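Local structure of probable fumarate reductase Ifc3 (Shewanella frigidimarina, 1QO8) at residues Ala132-Ser137 / Val147-Lys152; Ala153-Gly158 / Thr255-Ala260; Asp266-Ser271 / Tyr297-Lys302. The protein catalyses, in vitro, the essentially unidirectional reduction of fumarate to succinate, using one FAD and four covalently bound c-type haems per subunit. All coordinates share one frame; numbering follows the deposited sequence.

Interaction 1: Ala132-Ser137 / Val147-Lys152; sequences AGFNAS and VILVDK. With FAD (flavin-adenine dinucleotide), chain G.
F134 and S137 of helix 131-143 pack on L149 and V147 of strand 147-150 in the beta-alpha-beta unit 124-127, 131-143, 147-150 of the FAD-binding domain. The helix runs nearly antiparallel to the strand, the two short axes 9.4 Å apart and 170° between their directions. L149, with CG anti to the backbone N (chi1 168°), sends its two methyls to different partners: CD2 lies 3.7 Å from F134 CD1, with the two side chains crossing at about a right angle, while CD1 comes 3.6 Å from S137 OG. That hydroxyl, set against apolar strand residues, is satisfied within its own helix by a 2.9 Å hydrogen bond from S137 OG to G133 O; S137 N reaches the same carbonyl from the opposite face. G133 fits the last glycine of a GxGxxG pattern, consistent with a Rossmann-type dinucleotide site. At the ligand end, A132 N donates to FAD O1P over 2.8 Å at 158°, and the helix start probably adds favourable polarity for the pyrophosphate. D151 receives both ribose hydroxyls, FAD O3B on OD2 (2.6 Å) and FAD O2B on OD1 (3.0 Å); A129 N also bonds OD2 and A153 N also bonds OD1. The extended K152 chain passes over one face of the adenine, its CE 3.3 Å from FAD N7A, before NZ reaches a salt bridge with D339. With an alanine in place of K152, the adenine face is likely to lose its aliphatic cover and D339 its cationic mate. Strand 124-127 flanks strand 147-150 on one side and strand 267-268 on the other, while L256, R257 and A260 of helix 248-262 touch F134.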
loop_
_atom_site.group_PDB
_atom_site.type_symbol
_atom_site.label_atom_id
_atom_site.label_comp_id
_atom_site.label_asym_id
_atom_site.label_seq_id
_atom_site.Cartn_x
_atom_site.Cartn_y
_atom_site.Cartn_z
ATOM N N ALA A 132 9.340 15.419 -15.792
ATOM C CA ALA A 132 8.816 16.194 -14.661
ATOM C C ALA A 132 9.937 16.987 -13.961
ATOM O O ALA A 132 9.721 18.184 -13.728
ATOM C CB ALA A 132 8.064 15.347 -13.626
ATOM N N GLY A 133 11.117 16.448 -13.765
ATOM C CA GLY A 133 12.192 17.212 -13.087
ATOM C C GLY A 133 12.805 18.300 -13.958
ATOM O O GLY A 133 13.116 19.411 -13.492
ATOM N N PHE A 134 12.961 18.014 -15.296
ATOM C CA PHE A 134 13.449 19.137 -16.103
ATOM C C PHE A 134 12.425 20.270 -16.085
ATOM O O PHE A 134 12.747 21.494 -16.011
ATOM C CB PHE A 134 13.882 18.709 -17.491
ATOM C CG PHE A 134 15.219 18.121 -17.755
ATOM C CD1 PHE A 134 16.349 18.939 -17.717
ATOM C CD2 PHE A 134 15.362 16.792 -18.164
ATOM C CE1 PHE A 134 17.573 18.440 -18.026
ATOM C CE2 PHE A 134 16.616 16.298 -18.518
ATOM C CZ PHE A 134 17.709 17.137 -18.449
ATOM N N ASN A 135 11.139 19.957 -16.228
ATOM C CA ASN A 135 10.156 21.027 -16.249
ATOM C C ASN A 135 10.164 21.784 -14.918
ATOM O O ASN A 135 9.880 22.984 -14.845
ATOM C CB ASN A 135 8.726 20.524 -16.538
ATOM C CG ASN A 135 8.489 20.305 -18.037
ATOM O OD1 ASN A 135 8.228 21.230 -18.807
ATOM N ND2 ASN A 135 8.493 19.058 -18.499
ATOM N N ALA A 136 10.204 21.064 -13.787
ATOM C CA ALA A 136 10.266 21.712 -12.491
ATOM C C ALA A 136 11.517 22.619 -12.425
ATOM O O ALA A 136 11.422 23.772 -12.006
ATOM C CB ALA A 136 10.243 20.634 -11.363
ATOM N N SER A 137 12.711 22.152 -12.740
ATOM C CA SER A 137 13.902 22.984 -12.829
ATOM C C SER A 137 13.790 24.272 -13.629
ATOM O O SER A 137 14.270 25.322 -13.146
ATOM C CB SER A 137 15.072 22.216 -13.458
ATOM O OG SER A 137 15.250 21.102 -12.580
ATOM N N VAL A 147 18.762 26.653 -8.386
ATOM C CA VAL A 147 18.282 25.278 -8.544
ATOM C C VAL A 147 19.470 24.335 -8.661
ATOM O O VAL A 147 20.405 24.631 -9.392
ATOM C CB VAL A 147 17.442 25.138 -9.828
ATOM C CG1 VAL A 147 17.124 23.689 -10.227
ATOM C CG2 VAL A 147 16.123 25.871 -9.680
ATOM N N ILE A 148 19.440 23.207 -7.963
ATOM C CA ILE A 148 20.319 22.099 -8.301
ATOM C C ILE A 148 19.414 20.994 -8.899
ATOM O O ILE A 148 18.331 20.874 -8.353
ATOM C CB ILE A 148 21.118 21.610 -7.084
ATOM C CG1 ILE A 148 22.133 22.749 -6.679
ATOM C CG2 ILE A 148 21.857 20.314 -7.330
ATOM C CD1 ILE A 148 22.874 22.377 -5.403
ATOM N N LEU A 149 19.865 20.318 -9.951
ATOM C CA LEU A 149 19.021 19.286 -10.578
ATOM C C LEU A 149 19.860 18.040 -10.401
ATOM O O LEU A 149 20.981 18.193 -10.948
ATOM C CB LEU A 149 18.770 19.514 -12.074
ATOM C CG LEU A 149 18.149 18.368 -12.892
ATOM C CD1 LEU A 149 16.856 17.850 -12.212
ATOM C CD2 LEU A 149 17.785 18.844 -14.313
ATOM N N VAL A 150 19.420 16.969 -9.774
ATOM C CA VAL A 150 20.281 15.796 -9.659
ATOM C C VAL A 150 19.658 14.549 -10.300
ATOM O O VAL A 150 18.430 14.378 -10.273
ATOM C CB VAL A 150 20.626 15.429 -8.201
ATOM C CG1 VAL A 150 21.355 16.572 -7.458
ATOM C CG2 VAL A 150 19.376 15.139 -7.362
ATOM N N ASP A 151 20.508 13.621 -10.838
ATOM C CA ASP A 151 19.861 12.397 -11.332
ATOM C C ASP A 151 20.776 11.261 -10.962
ATOM O O ASP A 151 21.962 11.437 -11.183
ATOM C CB ASP A 151 19.629 12.429 -12.866
ATOM C CG ASP A 151 18.751 11.254 -13.303
ATOM O OD1 ASP A 151 19.198 10.114 -13.300
ATOM O OD2 ASP A 151 17.578 11.564 -13.662
ATOM N N LYS A 152 20.277 10.091 -10.527
ATOM C CA LYS A 152 21.209 9.029 -10.137
ATOM C C LYS A 152 21.791 8.273 -11.322
ATOM O O LYS A 152 22.639 7.393 -11.068
ATOM C CB LYS A 152 20.501 8.038 -9.196
ATOM C CG LYS A 152 19.362 7.272 -9.997
ATOM C CD LYS A 152 18.669 6.275 -9.057
ATOM C CE LYS A 152 17.299 5.736 -9.730
ATOM N NZ LYS A 152 17.033 4.470 -8.911
HETATM P PA FAD G . 11.008 9.602 -15.346
HETATM O O1A FAD G . 11.042 10.093 -16.760
HETATM O O2A FAD G . 11.192 8.290 -15.060
HETATM O O5B FAD G . 12.370 10.161 -14.795
HETATM C C5B FAD G . 12.743 10.112 -13.357
HETATM C C4B FAD G . 14.286 10.556 -13.234
HETATM O O4B FAD G . 14.548 10.472 -11.749
HETATM C C3B FAD G . 15.239 9.464 -13.822
HETATM O O3B FAD G . 16.079 9.789 -14.837
HETATM C C2B FAD G . 15.761 8.664 -12.573
HETATM O O2B FAD G . 17.095 8.116 -12.710
HETATM C C1B FAD G . 15.852 9.780 -11.601
HETATM N N9A FAD G . 15.808 9.334 -10.202
HETATM C C8A FAD G . 15.078 8.310 -9.652
HETATM N N7A FAD G . 15.371 8.113 -8.396
HETATM C C5A FAD G . 16.346 9.055 -8.081
HETATM C C6A FAD G . 17.144 9.301 -6.884
HETATM N N6A FAD G . 17.018 8.633 -5.770
HETATM N N1A FAD G . 17.995 10.353 -6.986
HETATM C C2A FAD G . 18.227 11.034 -8.159
HETATM N N3A FAD G . 17.548 10.856 -9.314
HETATM C C4A FAD G . 16.653 9.837 -9.201
HETATM N N1 FAD G . 3.004 8.130 -21.161
HETATM C C2 FAD G . 2.363 8.965 -21.936
HETATM O O2 FAD G . 1.568 9.788 -21.622
HETATM N N3 FAD G . 2.556 8.996 -23.350
HETATM C C4 FAD G . 3.483 8.085 -23.846
HETATM O O4 FAD G . 3.662 8.019 -25.029
HETATM C C4X FAD G . 4.135 7.122 -22.962
HETATM N N5 FAD G . 4.977 6.206 -23.466
HETATM C C5X FAD G . 5.651 5.360 -22.652
HETATM C C6 FAD G . 6.528 4.439 -23.243
HETATM C C7 FAD G . 7.233 3.572 -22.444
HETATM C C7M FAD G . 8.189 2.563 -22.995
HETATM C C8 FAD G . 7.074 3.670 -21.015
HETATM C C8M FAD G . 7.892 2.779 -20.130
HETATM C C9 FAD G . 6.241 4.591 -20.433
HETATM C C9A FAD G . 5.511 5.457 -21.213
HETATM N N10 FAD G . 4.600 6.419 -20.735
HETATM C C10 FAD G . 3.918 7.237 -21.550
HETATM C "C1'" FAD G . 4.659 6.843 -19.300
HETATM C "C2'" FAD G . 5.426 8.203 -19.182
HETATM O "O2'" FAD G . 6.516 7.999 -20.143
HETATM C "C3'" FAD G . 6.126 8.159 -17.801
HETATM O "O3'" FAD G . 5.161 8.035 -16.748
HETATM C "C4'" FAD G . 6.598 9.621 -17.497
HETATM O "O4'" FAD G . 7.638 9.858 -18.495
HETATM C "C5'" FAD G . 7.300 9.560 -16.094
HETATM O "O5'" FAD G . 8.093 10.906 -16.044
HETATM P P FAD G . 8.838 11.372 -14.779
HETATM O O1P FAD G . 9.410 12.719 -15.157
HETATM O O2P FAD G . 7.886 11.247 -13.769
HETATM O O3P FAD G . 9.792 10.307 -14.543
#

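Interaction 2: Ala153-Gly158 / Thr255-Ala260; sequences APFSGG and TLRKAA. With FAD (flavin-adenine dinucleotide), chain G.
With its OG between the backbone N and the carbonyl carbon (chi1 66°), S156 turns its hydroxyl to the same guanidinium group that meets its carbonyl; R257, whose CG stands anti to its carbonyl carbon and whose chain then runs extended to NE, comes across from helix 248-262 to meet both. The 153-158 loop follows the second strand of the parallel Rossmann-type sheet, directly after the residues that bind the adenosine half of the cofactor. Two adjacent donors of R257 grip one residue. NE donates to S156 OG over 3.1 Å, slightly out of the guanidinium plane, and NH2 donates to S156 O near that plane at 153°. The second bond is modelled very short, so its exact length is doubtful. Held through backbone and side chain together, S156 is probably restrained from turning. On the far end, R257 NH1 bonds to L60 O and forms a long, weak ion pair with D254, so the arginine also reaches the haem-bearing part of the chain. F134 of helix 131-143 packs against S156.

Beyond S156 the loop runs tightly along the cofactor: G158 N lies 3.2 Å from FAD O3B, and a side chain on G158 would run into FAD O5B. The F155 ring packs edge-to-face with Y78, its side chain about 5 Å from a bound haem. The F155 ring stands 87° from the guanidinium plane, and its CD2 lies 4.0 Å from R257 NH2.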
loop_
_atom_site.group_PDB
_atom_site.type_symbol
_atom_site.label_atom_id
_atom_site.label_comp_id
_atom_site.label_asym_id
_atom_site.label_seq_id
_atom_site.Cartn_x
_atom_site.Cartn_y
_atom_site.Cartn_z
ATOM N N ALA A 153 21.199 8.466 -12.497
ATOM C CA ALA A 153 21.608 7.623 -13.635
ATOM C C ALA A 153 22.807 8.270 -14.375
ATOM O O ALA A 153 23.070 9.472 -14.197
ATOM C CB ALA A 153 20.422 7.549 -14.617
ATOM N N PRO A 154 23.383 7.524 -15.289
ATOM C CA PRO A 154 24.497 7.905 -16.131
ATOM C C PRO A 154 24.227 9.102 -17.058
ATOM O O PRO A 154 25.027 9.867 -17.540
ATOM C CB PRO A 154 24.766 6.667 -16.970
ATOM C CG PRO A 154 24.028 5.530 -16.368
ATOM C CD PRO A 154 23.217 6.017 -15.212
ATOM N N PHE A 155 22.939 9.268 -17.398
ATOM C CA PHE A 155 22.538 10.242 -18.389
ATOM C C PHE A 155 21.146 10.543 -17.880
ATOM O O PHE A 155 20.453 9.799 -17.240
ATOM C CB PHE A 155 22.421 9.909 -19.852
ATOM C CG PHE A 155 21.938 8.532 -20.176
ATOM C CD1 PHE A 155 22.825 7.468 -20.160
ATOM C CD2 PHE A 155 20.601 8.301 -20.434
ATOM C CE1 PHE A 155 22.458 6.188 -20.471
ATOM C CE2 PHE A 155 20.191 6.990 -20.741
ATOM C CZ PHE A 155 21.114 5.971 -20.779
ATOM N N SER A 156 20.638 11.683 -18.269
ATOM C CA SER A 156 19.292 11.946 -17.895
ATOM C C SER A 156 18.197 11.505 -18.912
ATOM O O SER A 156 18.496 11.069 -20.033
ATOM C CB SER A 156 19.121 13.418 -17.727
ATOM O OG SER A 156 19.305 13.997 -19.011
ATOM N N GLY A 157 16.964 11.587 -18.384
ATOM C CA GLY A 157 15.795 11.230 -19.188
ATOM C C GLY A 157 14.841 10.145 -18.659
ATOM O O GLY A 157 13.653 10.230 -19.032
ATOM N N GLY A 158 15.295 9.124 -17.894
ATOM C CA GLY A 158 14.402 8.218 -17.216
ATOM C C GLY A 158 13.463 7.473 -18.251
ATOM O O GLY A 158 13.912 6.980 -19.301
ATOM N N THR A 255 14.692 18.277 -26.043
ATOM C CA THR A 255 14.360 19.682 -25.980
ATOM C C THR A 255 14.594 20.259 -24.572
ATOM O O THR A 255 15.072 21.364 -24.427
ATOM C CB THR A 255 12.892 19.926 -26.340
ATOM O OG1 THR A 255 12.727 19.390 -27.639
ATOM C CG2 THR A 255 12.570 21.395 -26.364
ATOM N N LEU A 256 14.226 19.511 -23.526
ATOM C CA LEU A 256 14.384 19.937 -22.156
ATOM C C LEU A 256 15.870 19.884 -21.766
ATOM O O LEU A 256 16.263 20.816 -21.095
ATOM C CB LEU A 256 13.516 19.082 -21.201
ATOM C CG LEU A 256 12.021 19.176 -21.420
ATOM C CD1 LEU A 256 11.311 17.921 -20.846
ATOM C CD2 LEU A 256 11.389 20.481 -20.869
ATOM N N ARG A 257 16.680 18.918 -22.203
ATOM C CA ARG A 257 18.083 18.929 -21.945
ATOM C C ARG A 257 18.763 20.210 -22.498
ATOM O O ARG A 257 19.628 20.795 -21.814
ATOM C CB ARG A 257 18.880 17.773 -22.562
ATOM C CG ARG A 257 18.556 16.410 -21.989
ATOM C CD ARG A 257 19.168 15.310 -22.848
ATOM N NE ARG A 257 19.172 14.045 -22.118
ATOM C CZ ARG A 257 19.580 12.953 -22.735
ATOM N NH1 ARG A 257 19.900 12.994 -24.042
ATOM N NH2 ARG A 257 19.618 11.788 -22.134
ATOM N N LYS A 258 18.484 20.510 -23.770
ATOM C CA LYS A 258 19.049 21.718 -24.348
ATOM C C LYS A 258 18.529 22.964 -23.637
ATOM O O LYS A 258 19.381 23.776 -23.254
ATOM C CB LYS A 258 18.805 21.924 -25.856
ATOM C CG LYS A 258 19.421 20.709 -26.571
ATOM C CD LYS A 258 20.067 21.130 -27.871
ATOM C CE LYS A 258 21.061 20.074 -28.396
ATOM N NZ LYS A 258 21.699 20.760 -29.607
ATOM N N ALA A 259 17.251 23.098 -23.374
ATOM C CA ALA A 259 16.827 24.274 -22.612
ATOM C C ALA A 259 17.387 24.307 -21.196
ATOM O O ALA A 259 17.678 25.450 -20.783
ATOM C CB ALA A 259 15.325 24.459 -22.611
ATOM N N ALA A 260 17.721 23.220 -20.517
ATOM C CA ALA A 260 18.225 23.361 -19.152
ATOM C C ALA A 260 19.683 23.836 -19.272
ATOM O O ALA A 260 20.073 24.644 -18.452
ATOM C CB ALA A 260 18.094 22.132 -18.291
HETATM P PA FAD G . 11.008 9.602 -15.346
HETATM O O1A FAD G . 11.042 10.093 -16.760
HETATM O O2A FAD G . 11.192 8.290 -15.060
HETATM O O5B FAD G . 12.370 10.161 -14.795
HETATM C C5B FAD G . 12.743 10.112 -13.357
HETATM C C4B FAD G . 14.286 10.556 -13.234
HETATM O O4B FAD G . 14.548 10.472 -11.749
HETATM C C3B FAD G . 15.239 9.464 -13.822
HETATM O O3B FAD G . 16.079 9.789 -14.837
HETATM C C2B FAD G . 15.761 8.664 -12.573
HETATM O O2B FAD G . 17.095 8.116 -12.710
HETATM C C1B FAD G . 15.852 9.780 -11.601
HETATM N N9A FAD G . 15.808 9.334 -10.202
HETATM C C8A FAD G . 15.078 8.310 -9.652
HETATM N N7A FAD G . 15.371 8.113 -8.396
HETATM C C5A FAD G . 16.346 9.055 -8.081
HETATM C C6A FAD G . 17.144 9.301 -6.884
HETATM N N6A FAD G . 17.018 8.633 -5.770
HETATM N N1A FAD G . 17.995 10.353 -6.986
HETATM C C2A FAD G . 18.227 11.034 -8.159
HETATM N N3A FAD G . 17.548 10.856 -9.314
HETATM C C4A FAD G . 16.653 9.837 -9.201
HETATM N N1 FAD G . 3.004 8.130 -21.161
HETATM C C2 FAD G . 2.363 8.965 -21.936
HETATM O O2 FAD G . 1.568 9.788 -21.622
HETATM N N3 FAD G . 2.556 8.996 -23.350
HETATM C C4 FAD G . 3.483 8.085 -23.846
HETATM O O4 FAD G . 3.662 8.019 -25.029
HETATM C C4X FAD G . 4.135 7.122 -22.962
HETATM N N5 FAD G . 4.977 6.206 -23.466
HETATM C C5X FAD G . 5.651 5.360 -22.652
HETATM C C6 FAD G . 6.528 4.439 -23.243
HETATM C C7 FAD G . 7.233 3.572 -22.444
HETATM C C7M FAD G . 8.189 2.563 -22.995
HETATM C C8 FAD G . 7.074 3.670 -21.015
HETATM C C8M FAD G . 7.892 2.779 -20.130
HETATM C C9 FAD G . 6.241 4.591 -20.433
HETATM C C9A FAD G . 5.511 5.457 -21.213
HETATM N N10 FAD G . 4.600 6.419 -20.735
HETATM C C10 FAD G . 3.918 7.237 -21.550
HETATM C "C1'" FAD G . 4.659 6.843 -19.300
HETATM C "C2'" FAD G . 5.426 8.203 -19.182
HETATM O "O2'" FAD G . 6.516 7.999 -20.143
HETATM C "C3'" FAD G . 6.126 8.159 -17.801
HETATM O "O3'" FAD G . 5.161 8.035 -16.748
HETATM C "C4'" FAD G . 6.598 9.621 -17.497
HETATM O "O4'" FAD G . 7.638 9.858 -18.495
HETATM C "C5'" FAD G . 7.300 9.560 -16.094
HETATM O "O5'" FAD G . 8.093 10.906 -16.044
HETATM P P FAD G . 8.838 11.372 -14.779
HETATM O O1P FAD G . 9.410 12.719 -15.157
HETATM O O2P FAD G . 7.886 11.247 -13.769
HETATM O O3P FAD G . 9.792 10.307 -14.543
#

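Interaction 3: Asp266-Ser271 / Tyr297-Lys302; sequences DTRLNS and YMIGAK
R268 and Y297 meet through their side chains, since the two backbones do not pair. R268 sits on the short, weakly bonded strand 267-268 at the edge of the five-stranded parallel sheet of the FAD-binding Rossmann-type domain, whereas Y297 and I299 lie on strand 295-301 of a separate four-stranded mixed sheet. Both segments mark places where the chain changes sheet: N270 takes left-handed helical angles just before strand 271-278, and at K302 the chain turns a corner toward strand 303-306.

The arginine chain bends at chi3 (-86°), which brings its guanidinium to the tyrosine hydroxyl. NH1 donates to Y297 OH over 3.1 Å, with the oxygen almost exactly in the guanidinium plane. Ring and guanidinium planes are 32° apart, and Y297 CE2 lies at the guanidinium edge, in its plane, 3.8 Å from R268 NH1. The stronger partner of this NH1 is E120 of strand 120-122, a salt bridge that probably keeps the positive charge compensated at this edge. I299 adds its CD1 methyl, 4.2 Å from R268 NH1. A water also lies in the plane of the Y297 ring, 2.8 Å from Y297 OH, and links the tyrosine to S271, a residue that also touches FAD. S271 serves two partners with one hydroxyl: it accepts from the water, whose oxygen is 2.7 Å from S271 OG, and S271 OG donates to L269 O, also over 2.7 Å, from above the carbonyl plane.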
loop_
_atom_site.group_PDB
_atom_site.type_symbol
_atom_site.label_atom_id
_atom_site.label_comp_id
_atom_site.label_asym_id
_atom_site.label_seq_id
_atom_site.Cartn_x
_atom_site.Cartn_y
_atom_site.Cartn_z
ATOM N N ASP A 266 22.762 22.873 -14.900
ATOM C CA ASP A 266 23.390 21.642 -15.355
ATOM C C ASP A 266 22.852 20.462 -14.551
ATOM O O ASP A 266 22.853 20.570 -13.301
ATOM C CB ASP A 266 24.914 21.782 -15.296
ATOM C CG ASP A 266 25.370 22.811 -16.349
ATOM O OD1 ASP A 266 24.526 23.302 -17.163
ATOM O OD2 ASP A 266 26.588 23.110 -16.347
ATOM N N THR A 267 22.513 19.325 -15.119
ATOM C CA THR A 267 22.201 18.191 -14.264
ATOM C C THR A 267 23.417 17.614 -13.546
ATOM O O THR A 267 24.443 17.320 -14.185
ATOM C CB THR A 267 21.442 17.160 -15.096
ATOM O OG1 THR A 267 21.339 15.857 -14.425
ATOM C CG2 THR A 267 22.272 17.078 -16.330
ATOM N N ARG A 268 23.328 17.309 -12.254
ATOM C CA ARG A 268 24.394 16.511 -11.638
ATOM C C ARG A 268 24.049 15.044 -11.810
ATOM O O ARG A 268 23.157 14.584 -11.114
ATOM C CB ARG A 268 24.485 16.864 -10.165
ATOM C CG ARG A 268 25.679 16.940 -9.297
ATOM C CD ARG A 268 25.430 17.669 -7.927
ATOM N NE ARG A 268 25.579 19.120 -8.045
ATOM C CZ ARG A 268 25.929 19.877 -6.958
ATOM N NH1 ARG A 268 26.078 19.268 -5.776
ATOM N NH2 ARG A 268 26.120 21.184 -7.029
ATOM N N LEU A 269 24.818 14.278 -12.532
ATOM C CA LEU A 269 24.626 12.901 -12.883
ATOM C C LEU A 269 25.278 12.037 -11.831
ATOM O O LEU A 269 26.051 12.471 -10.967
ATOM C CB LEU A 269 25.208 12.732 -14.299
ATOM C CG LEU A 269 24.429 13.495 -15.427
ATOM C CD1 LEU A 269 25.206 13.507 -16.727
ATOM C CD2 LEU A 269 23.052 12.909 -15.552
ATOM N N ASN A 270 24.972 10.748 -11.900
ATOM C CA ASN A 270 25.450 9.688 -10.994
ATOM C C ASN A 270 25.401 10.209 -9.538
ATOM O O ASN A 270 26.277 9.900 -8.731
ATOM C CB ASN A 270 26.818 9.229 -11.405
ATOM C CG ASN A 270 26.982 9.054 -12.897
ATOM O OD1 ASN A 270 26.380 8.139 -13.525
ATOM N ND2 ASN A 270 27.863 9.872 -13.539
ATOM N N SER A 271 24.298 10.848 -9.173
ATOM C CA SER A 271 24.008 11.410 -7.863
ATOM C C SER A 271 22.616 10.935 -7.404
ATOM O O SER A 271 21.585 11.483 -7.806
ATOM C CB SER A 271 23.949 12.953 -8.046
ATOM O OG SER A 271 25.262 13.270 -8.523
ATOM N N TYR A 297 26.873 13.190 0.896
ATOM C CA TYR A 297 26.963 14.584 1.322
ATOM C C TYR A 297 25.564 15.175 1.396
ATOM O O TYR A 297 24.655 14.586 0.766
ATOM C CB TYR A 297 27.791 15.438 0.403
ATOM C CG TYR A 297 27.286 15.716 -0.982
ATOM C CD1 TYR A 297 27.439 14.727 -1.958
ATOM C CD2 TYR A 297 26.681 16.904 -1.308
ATOM C CE1 TYR A 297 26.971 14.957 -3.253
ATOM C CE2 TYR A 297 26.218 17.131 -2.592
ATOM C CZ TYR A 297 26.374 16.139 -3.558
ATOM O OH TYR A 297 25.952 16.367 -4.830
ATOM N N MET A 298 25.397 16.308 2.027
ATOM C CA MET A 298 24.065 16.839 2.243
ATOM C C MET A 298 24.056 18.157 1.471
ATOM O O MET A 298 25.022 18.895 1.551
ATOM C CB MET A 298 23.626 17.110 3.680
ATOM C CG MET A 298 22.401 17.981 3.936
ATOM S SD MET A 298 21.912 18.018 5.709
ATOM C CE MET A 298 20.666 19.290 5.660
ATOM N N ILE A 299 22.932 18.360 0.787
ATOM C CA ILE A 299 22.607 19.620 0.181
ATOM C C ILE A 299 21.476 20.221 1.037
ATOM O O ILE A 299 20.518 19.504 1.205
ATOM C CB ILE A 299 22.089 19.460 -1.269
ATOM C CG1 ILE A 299 23.140 18.833 -2.184
ATOM C CG2 ILE A 299 21.571 20.750 -1.855
ATOM C CD1 ILE A 299 22.587 18.392 -3.545
ATOM N N GLY A 300 21.599 21.455 1.511
ATOM C CA GLY A 300 20.458 22.029 2.264
ATOM C C GLY A 300 19.696 22.850 1.237
ATOM O O GLY A 300 20.270 23.376 0.256
ATOM N N ALA A 301 18.403 22.963 1.436
ATOM C CA ALA A 301 17.583 23.563 0.385
ATOM C C ALA A 301 16.293 23.985 1.090
ATOM O O ALA A 301 15.891 23.224 1.974
ATOM C CB ALA A 301 17.278 22.474 -0.668
ATOM N N LYS A 302 15.748 25.117 0.712
ATOM C CA LYS A 302 14.456 25.504 1.200
ATOM C C LYS A 302 13.351 24.698 0.509
ATOM O O LYS A 302 12.329 24.531 1.171
ATOM C CB LYS A 302 14.196 26.999 0.981
ATOM C CG LYS A 302 15.050 27.862 1.927
ATOM C CD LYS A 302 14.736 29.370 1.703
ATOM C CE LYS A 302 14.879 30.169 3.011
ATOM N NZ LYS A 302 13.807 31.210 3.181
HETATM O O HOH W 1 26.850 14.566 -6.706
#

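Overall arrangement
Along the chain the three contacts follow in series; none nests in or crosses another. Interaction 1 closes the short helix-to-strand connection of the first beta-alpha-beta unit. Interaction 2 then closes an excursion of 96 residues, bringing helix 248-262 back to the loop after strand 147-150. Interaction 3 closes the 25 residues, largely strand, between 266-271 and 297-302, and joins the parallel sheet to the neighbouring mixed sheet. F134 bridges interactions 1 and 2. Backbone pairing of L149 and D151 with R268 connects interactions 1 and 3, and A153 O probably bonds N270 N between interactions 2 and 3.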